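PDB 7BGL: YecR from Salmonella typhimurium, which is a probable lipoprotein of uncharacterised function that forms part of a large multi-protein assembly in which it contacts chains of other proteins. Local coordinates for residues V24-L36 / S53-Y66. Numbering follows the deposited sequence.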
ATOM      1  N   VAL C  24     -76.094  41.871  66.129  1.00119.85           N
ATOM      2  CA  VAL C  24     -74.747  41.362  66.357  1.00119.85           C
ATOM      3  C   VAL C  24     -74.610  39.999  65.694  1.00119.85           C
ATOM      4  O   VAL C  24     -75.578  39.240  65.579  1.00119.85           O
ATOM      5  CB  VAL C  24     -74.434  41.286  67.866  1.00119.85           C
ATOM      6  CG1 VAL C  24     -72.972  40.931  68.089  1.00119.85           C
ATOM      7  CG2 VAL C  24     -74.788  42.596  68.552  1.00119.85           C
ATOM      8  N   SER C  25     -73.393  39.681  65.253  1.00117.26           N
ATOM      9  CA  SER C  25     -73.125  38.408  64.594  1.00117.26           C
ATOM     10  C   SER C  25     -71.868  37.699  65.076  1.00117.26           C
ATOM     11  O   SER C  25     -71.724  36.502  64.799  1.00117.26           O
ATOM     12  CB  SER C  25     -73.019  38.603  63.074  1.00117.26           C
ATOM     13  OG  SER C  25     -72.133  39.664  62.758  1.00117.26           O
ATOM     14  N   GLU C  26     -70.961  38.375  65.776  1.00114.86           N
ATOM     15  CA  GLU C  26     -69.730  37.732  66.215  1.00114.86           C
ATOM     16  C   GLU C  26     -69.134  38.511  67.379  1.00114.86           C
ATOM     17  O   GLU C  26     -69.185  39.741  67.396  1.00114.86           O
ATOM     18  CB  GLU C  26     -68.713  37.641  65.070  1.00114.86           C
ATOM     19  CG  GLU C  26     -67.304  37.292  65.521  1.00114.86           C
ATOM     20  CD  GLU C  26     -66.351  37.098  64.359  1.00114.86           C
ATOM     21  OE1 GLU C  26     -66.817  37.087  63.201  1.00114.86           O
ATOM     22  OE2 GLU C  26     -65.134  36.958  64.604  1.00114.86           O
ATOM     23  N   ALA C  27     -68.551  37.784  68.334  1.00118.11           N
ATOM     24  CA  ALA C  27     -67.861  38.405  69.467  1.00118.11           C
ATOM     25  C   ALA C  27     -66.703  37.481  69.852  1.00118.11           C
ATOM     26  O   ALA C  27     -66.881  36.525  70.610  1.00118.11           O
ATOM     27  CB  ALA C  27     -68.806  38.643  70.636  1.00118.11           C
ATOM     28  N   SER C  28     -65.520  37.781  69.321  1.00118.08           N
ATOM     29  CA  SER C  28     -64.337  36.965  69.563  1.00118.08           C
ATOM     30  C   SER C  28     -63.418  37.668  70.551  1.00118.08           C
ATOM     31  O   SER C  28     -62.858  38.727  70.221  1.00118.08           O
ATOM     32  CB  SER C  28     -63.598  36.686  68.253  1.00118.08           C
ATOM     33  OG  SER C  28     -62.934  37.847  67.787  1.00118.08           O
ATOM     34  N   PRO C  29     -63.242  37.135  71.764  1.00118.36           N
ATOM     35  CA  PRO C  29     -62.275  37.742  72.692  1.00118.36           C
ATOM     36  C   PRO C  29     -60.863  37.766  72.142  1.00118.36           C
ATOM     37  O   PRO C  29     -60.116  38.713  72.417  1.00118.36           O
ATOM     38  CB  PRO C  29     -62.384  36.858  73.943  1.00118.36           C
ATOM     39  CG  PRO C  29     -62.982  35.575  73.461  1.00118.36           C
ATOM     40  CD  PRO C  29     -63.892  35.944  72.334  1.00118.36           C
ATOM     41  N   ILE C  30     -60.471  36.749  71.374  1.00108.11           N
ATOM     42  CA  ILE C  30     -59.164  36.768  70.730  1.00108.11           C
ATOM     43  C   ILE C  30     -59.120  37.951  69.774  1.00108.11           C
ATOM     44  O   ILE C  30     -59.856  37.993  68.781  1.00108.11           O
ATOM     45  CB  ILE C  30     -58.895  35.446  70.007  1.00108.11           C
ATOM     46  CG1 ILE C  30     -58.947  34.277  70.994  1.00108.11           C
ATOM     47  CG2 ILE C  30     -57.548  35.488  69.301  1.00108.11           C
ATOM     48  CD1 ILE C  30     -57.819  34.278  72.002  1.00108.11           C
ATOM     49  N   SER C  31     -58.258  38.919  70.074  1.00115.68           N
ATOM     50  CA  SER C  31     -58.131  40.190  69.371  1.00115.68           C
ATOM     51  C   SER C  31     -59.263  41.145  69.736  1.00115.68           C
ATOM     52  O   SER C  31     -59.255  42.291  69.269  1.00115.68           O
ATOM     53  CB  SER C  31     -58.083  40.026  67.843  1.00115.68           C
ATOM     54  OG  SER C  31     -59.332  39.588  67.337  1.00115.68           O
ATOM     55  N   GLY C  32     -60.230  40.723  70.550  1.00120.21           N
ATOM     56  CA  GLY C  32     -61.294  41.605  70.990  1.00120.21           C
ATOM     57  C   GLY C  32     -62.079  42.224  69.852  1.00120.21           C
ATOM     58  O   GLY C  32     -62.158  43.452  69.743  1.00120.21           O
ATOM     59  N   ILE C  33     -62.666  41.389  68.998  1.00117.50           N
ATOM     60  CA  ILE C  33     -63.334  41.845  67.785  1.00117.50           C
ATOM     61  C   ILE C  33     -64.824  41.561  67.898  1.00117.50           C
ATOM     62  O   ILE C  33     -65.229  40.429  68.188  1.00117.50           O
ATOM     63  CB  ILE C  33     -62.747  41.178  66.528  1.00117.50           C
ATOM     64  CG1 ILE C  33     -61.268  41.537  66.377  1.00117.50           C
ATOM     65  CG2 ILE C  33     -63.525  41.597  65.291  1.00117.50           C
ATOM     66  CD1 ILE C  33     -61.013  43.019  66.223  1.00117.50           C
ATOM     67  N   VAL C  34     -65.639  42.585  67.652  1.00118.19           N
ATOM     68  CA  VAL C  34     -67.090  42.460  67.633  1.00118.19           C
ATOM     69  C   VAL C  34     -67.579  42.789  66.231  1.00118.19           C
ATOM     70  O   VAL C  34     -67.173  43.796  65.643  1.00118.19           O
ATOM     71  CB  VAL C  34     -67.759  43.379  68.675  1.00118.19           C
ATOM     72  CG1 VAL C  34     -69.271  43.344  68.520  1.00118.19           C
ATOM     73  CG2 VAL C  34     -67.351  42.972  70.081  1.00118.19           C
ATOM     74  N   ARG C  35     -68.443  41.935  65.691  1.00110.83           N
ATOM     75  CA  ARG C  35     -68.969  42.109  64.344  1.00110.83           C
ATOM     76  C   ARG C  35     -70.488  42.096  64.393  1.00110.83           C
ATOM     77  O   ARG C  35     -71.086  41.160  64.934  1.00110.83           O
ATOM     78  CB  ARG C  35     -68.462  41.010  63.403  1.00110.83           C
ATOM     79  CG  ARG C  35     -66.956  40.989  63.223  1.00110.83           C
ATOM     80  CD  ARG C  35     -66.582  40.997  61.750  1.00110.83           C
ATOM     81  NE  ARG C  35     -65.165  41.271  61.545  1.00110.83           N
ATOM     82  CZ  ARG C  35     -64.213  40.348  61.574  1.00110.83           C
ATOM     83  NH1 ARG C  35     -64.491  39.075  61.800  1.00110.83           N
ATOM     84  NH2 ARG C  35     -62.950  40.712  61.370  1.00110.83           N
ATOM     85  N   LEU C  36     -71.101  43.130  63.822  1.00117.69           N
ATOM     86  CA  LEU C  36     -72.546  43.230  63.699  1.00117.69           C
ATOM     87  C   LEU C  36     -72.920  43.195  62.225  1.00117.69           C
ATOM     88  O   LEU C  36     -72.142  43.610  61.366  1.00117.69           O
ATOM     89  CB  LEU C  36     -73.075  44.516  64.344  1.00117.69           C
ATOM     90  CG  LEU C  36     -72.387  44.964  65.635  1.00117.69           C
ATOM     91  CD1 LEU C  36     -72.948  46.296  66.107  1.00117.69           C
ATOM     92  CD2 LEU C  36     -72.530  43.905  66.715  1.00117.69           C
ATOM     93  N   SER C  53     -75.574  50.645  66.834  1.00134.59           N
ATOM     94  CA  SER C  53     -74.463  49.726  66.612  1.00134.59           C
ATOM     95  C   SER C  53     -73.354  49.957  67.630  1.00134.59           C
ATOM     96  O   SER C  53     -72.786  49.000  68.168  1.00134.59           O
ATOM     97  CB  SER C  53     -73.930  49.880  65.188  1.00134.59           C
ATOM     98  OG  SER C  53     -73.409  51.181  64.977  1.00134.59           O
ATOM     99  N   HIS C  54     -73.032  51.223  67.907  1.00134.99           N
ATOM    100  CA  HIS C  54     -72.024  51.522  68.919  1.00134.99           C
ATOM    101  C   HIS C  54     -72.463  51.033  70.291  1.00134.99           C
ATOM    102  O   HIS C  54     -71.658  50.480  71.049  1.00134.99           O
ATOM    103  CB  HIS C  54     -71.739  53.023  68.951  1.00134.99           C
ATOM    104  CG  HIS C  54     -70.765  53.429  70.012  1.00134.99           C
ATOM    105  ND1 HIS C  54     -69.474  52.948  70.061  1.00134.99           N
ATOM    106  CD2 HIS C  54     -70.894  54.268  71.068  1.00134.99           C
ATOM    107  CE1 HIS C  54     -68.850  53.475  71.099  1.00134.99           C
ATOM    108  NE2 HIS C  54     -69.688  54.279  71.726  1.00134.99           N
ATOM    109  N   GLY C  55     -73.736  51.236  70.633  1.00135.85           N
ATOM    110  CA  GLY C  55     -74.231  50.747  71.909  1.00135.85           C
ATOM    111  C   GLY C  55     -74.126  49.239  72.035  1.00135.85           C
ATOM    112  O   GLY C  55     -73.697  48.718  73.068  1.00135.85           O
ATOM    113  N   THR C  56     -74.514  48.516  70.981  1.00134.77           N
ATOM    114  CA  THR C  56     -74.424  47.060  71.009  1.00134.77           C
ATOM    115  C   THR C  56     -72.975  46.595  71.100  1.00134.77           C
ATOM    116  O   THR C  56     -72.665  45.638  71.820  1.00134.77           O
ATOM    117  CB  THR C  56     -75.101  46.466  69.774  1.00134.77           C
ATOM    118  OG1 THR C  56     -74.470  46.973  68.591  1.00134.77           O
ATOM    119  CG2 THR C  56     -76.577  46.831  69.750  1.00134.77           C
ATOM    120  N   ALA C  57     -72.073  47.253  70.368  1.00133.45           N
ATOM    121  CA  ALA C  57     -70.662  46.893  70.442  1.00133.45           C
ATOM    122  C   ALA C  57     -70.108  47.130  71.841  1.00133.45           C
ATOM    123  O   ALA C  57     -69.342  46.310  72.361  1.00133.45           O
ATOM    124  CB  ALA C  57     -69.863  47.680  69.405  1.00133.45           C
ATOM    125  N   THR C  58     -70.481  48.250  72.464  1.00134.83           N
ATOM    126  CA  THR C  58     -70.045  48.513  73.831  1.00134.83           C
ATOM    127  C   THR C  58     -70.594  47.467  74.791  1.00134.83           C
ATOM    128  O   THR C  58     -69.887  47.012  75.698  1.00134.83           O
ATOM    129  CB  THR C  58     -70.478  49.914  74.263  1.00134.83           C
ATOM    130  OG1 THR C  58     -71.894  50.053  74.091  1.00134.83           O
ATOM    131  CG2 THR C  58     -69.766  50.971  73.431  1.00134.83           C
ATOM    132  N   ARG C  59     -71.858  47.075  74.611  1.00135.14           N
ATOM    133  CA  ARG C  59     -72.433  46.037  75.459  1.00135.14           C
ATOM    134  C   ARG C  59     -71.680  44.723  75.305  1.00135.14           C
ATOM    135  O   ARG C  59     -71.402  44.038  76.296  1.00135.14           O
ATOM    136  CB  ARG C  59     -73.914  45.849  75.129  1.00135.14           C
ATOM    137  CG  ARG C  59     -74.839  46.814  75.850  1.00135.14           C
ATOM    138  CD  ARG C  59     -76.287  46.593  75.448  1.00135.14           C
ATOM    139  NE  ARG C  59     -77.143  47.700  75.860  1.00135.14           N
ATOM    140  CZ  ARG C  59     -78.263  48.050  75.244  1.00135.14           C
ATOM    141  NH1 ARG C  59     -78.697  47.400  74.176  1.00135.14           N
ATOM    142  NH2 ARG C  59     -78.967  49.078  75.710  1.00135.14           N
ATOM    143  N   GLU C  60     -71.343  44.350  74.068  1.00132.61           N
ATOM    144  CA  GLU C  60     -70.594  43.115  73.848  1.00132.61           C
ATOM    145  C   GLU C  60     -69.205  43.192  74.472  1.00132.61           C
ATOM    146  O   GLU C  60     -68.738  42.226  75.091  1.00132.61           O
ATOM    147  CB  GLU C  60     -70.496  42.821  72.351  1.00132.61           C
ATOM    148  CG  GLU C  60     -71.807  42.380  71.721  1.00132.61           C
ATOM    149  CD  GLU C  60     -72.259  41.018  72.210  1.00132.61           C
ATOM    150  OE1 GLU C  60     -71.401  40.121  72.350  1.00132.61           O
ATOM    151  OE2 GLU C  60     -73.471  40.846  72.456  1.00132.61           O
ATOM    152  N   CYS C  61     -68.528  44.332  74.318  1.00133.12           N
ATOM    153  CA  CYS C  61     -67.210  44.487  74.925  1.00133.12           C
ATOM    154  C   CYS C  61     -67.292  44.371  76.441  1.00133.12           C
ATOM    155  O   CYS C  61     -66.458  43.705  77.067  1.00133.12           O
ATOM    156  CB  CYS C  61     -66.595  45.827  74.520  1.00133.12           C
ATOM    157  SG  CYS C  61     -66.380  46.068  72.735  1.00133.12           S
ATOM    158  N   GLN C  62     -68.297  45.006  77.049  1.00133.18           N
ATOM    159  CA  GLN C  62     -68.467  44.908  78.496  1.00133.18           C
ATOM    160  C   GLN C  62     -68.759  43.474  78.919  1.00133.18           C
ATOM    161  O   GLN C  62     -68.230  42.998  79.930  1.00133.18           O
ATOM    162  CB  GLN C  62     -69.582  45.845  78.957  1.00133.18           C
ATOM    163  CG  GLN C  62     -69.207  47.317  78.911  1.00133.18           C
ATOM    164  CD  GLN C  62     -70.405  48.229  79.087  1.00133.18           C
ATOM    165  OE1 GLN C  62     -71.443  47.817  79.606  1.00133.18           O
ATOM    166  NE2 GLN C  62     -70.266  49.478  78.657  1.00133.18           N
ATOM    167  N   GLN C  63     -69.604  42.771  78.161  1.00132.70           N
ATOM    168  CA  GLN C  63     -69.836  41.358  78.433  1.00132.70           C
ATOM    169  C   GLN C  63     -68.531  40.578  78.416  1.00132.70           C
ATOM    170  O   GLN C  63     -68.308  39.715  79.273  1.00132.70           O
ATOM    171  CB  GLN C  63     -70.818  40.778  77.415  1.00132.70           C
ATOM    172  CG  GLN C  63     -71.482  39.486  77.853  1.00132.70           C
ATOM    173  CD  GLN C  63     -72.634  39.089  76.950  1.00132.70           C
ATOM    174  OE1 GLN C  63     -72.522  38.158  76.153  1.00132.70           O
ATOM    175  NE2 GLN C  63     -73.751  39.799  77.068  1.00132.70           N
ATOM    176  N   MET C  64     -67.662  40.866  77.454  1.00130.54           N
ATOM    177  CA  MET C  64     -66.316  40.321  77.440  1.00130.54           C
ATOM    178  C   MET C  64     -65.429  41.158  78.361  1.00130.54           C
ATOM    179  O   MET C  64     -65.891  42.087  79.032  1.00130.54           O
ATOM    180  CB  MET C  64     -65.782  40.263  76.008  1.00130.54           C
ATOM    181  CG  MET C  64     -66.380  39.137  75.177  1.00130.54           C
ATOM    182  SD  MET C  64     -65.309  38.612  73.825  1.00130.54           S
ATOM    183  CE  MET C  64     -65.822  39.735  72.527  1.00130.54           C
ATOM    184  N   GLY C  65     -64.137  40.832  78.403  1.00131.81           N
ATOM    185  CA  GLY C  65     -63.231  41.520  79.305  1.00131.81           C
ATOM    186  C   GLY C  65     -62.828  42.912  78.866  1.00131.81           C
ATOM    187  O   GLY C  65     -62.217  43.638  79.657  1.00131.81           O
ATOM    188  N   TYR C  66     -63.153  43.302  77.637  1.00130.53           N
ATOM    189  CA  TYR C  66     -62.773  44.603  77.110  1.00130.53           C
ATOM    190  C   TYR C  66     -63.893  45.614  77.360  1.00130.53           C
ATOM    191  O   TYR C  66     -64.829  45.367  78.124  1.00130.53           O
ATOM    192  CB  TYR C  66     -62.428  44.487  75.628  1.00130.53           C
ATOM    193  CG  TYR C  66     -61.429  43.398  75.313  1.00130.53           C
ATOM    194  CD1 TYR C  66     -61.846  42.096  75.062  1.00130.53           C
ATOM    195  CD2 TYR C  66     -60.069  43.669  75.262  1.00130.53           C
ATOM    196  CE1 TYR C  66     -60.937  41.098  74.774  1.00130.53           C
ATOM    197  CE2 TYR C  66     -59.152  42.677  74.974  1.00130.53           C
ATOM    198  CZ  TYR C  66     -59.591  41.394  74.731  1.00130.53           C
ATOM    199  OH  TYR C  66     -58.681  40.403  74.442  1.00130.53           O
TER
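M64, the first residue past the helix, packs under the turn end of the hairpin 24-36, against A27 to P29. Its thioether crosses the P29 ring at about a right angle, SD lying 3.4 Å from CD of P29, and the bend at chi3 (-88°) turns methyl CE back to 3.7 Å from CB of A27. Next to it, the Y66 ring lays one face over G32, whose CA sits 4.2 Å from the ring centroid in a CH-pi contact, 24° off the ring normal. One turn earlier in the helix, the bent E60 chain lies over the adjoining V24 and V34 side chains: its CB is 3.9 Å from CG2 of V34, while its aliphatic CG meets CG1 of V24. L36 covers the far end, with CD1 3.8 Å from CB of S53 and also close to the T56 hydroxyl, which is hydrogen-bonded to S53 O (OG1 to O, 2.7 Å). A type II turn from P29 to G32 and a G1 bulge facing S28 shape the hairpin tip. C61, whose SG packs on V34, is tied to C98 by a disulfide. The result is a two-layer alpha+beta packing, one helix lying obliquely along the edge hairpin of an antiparallel sheet, 37° from strand 24-28.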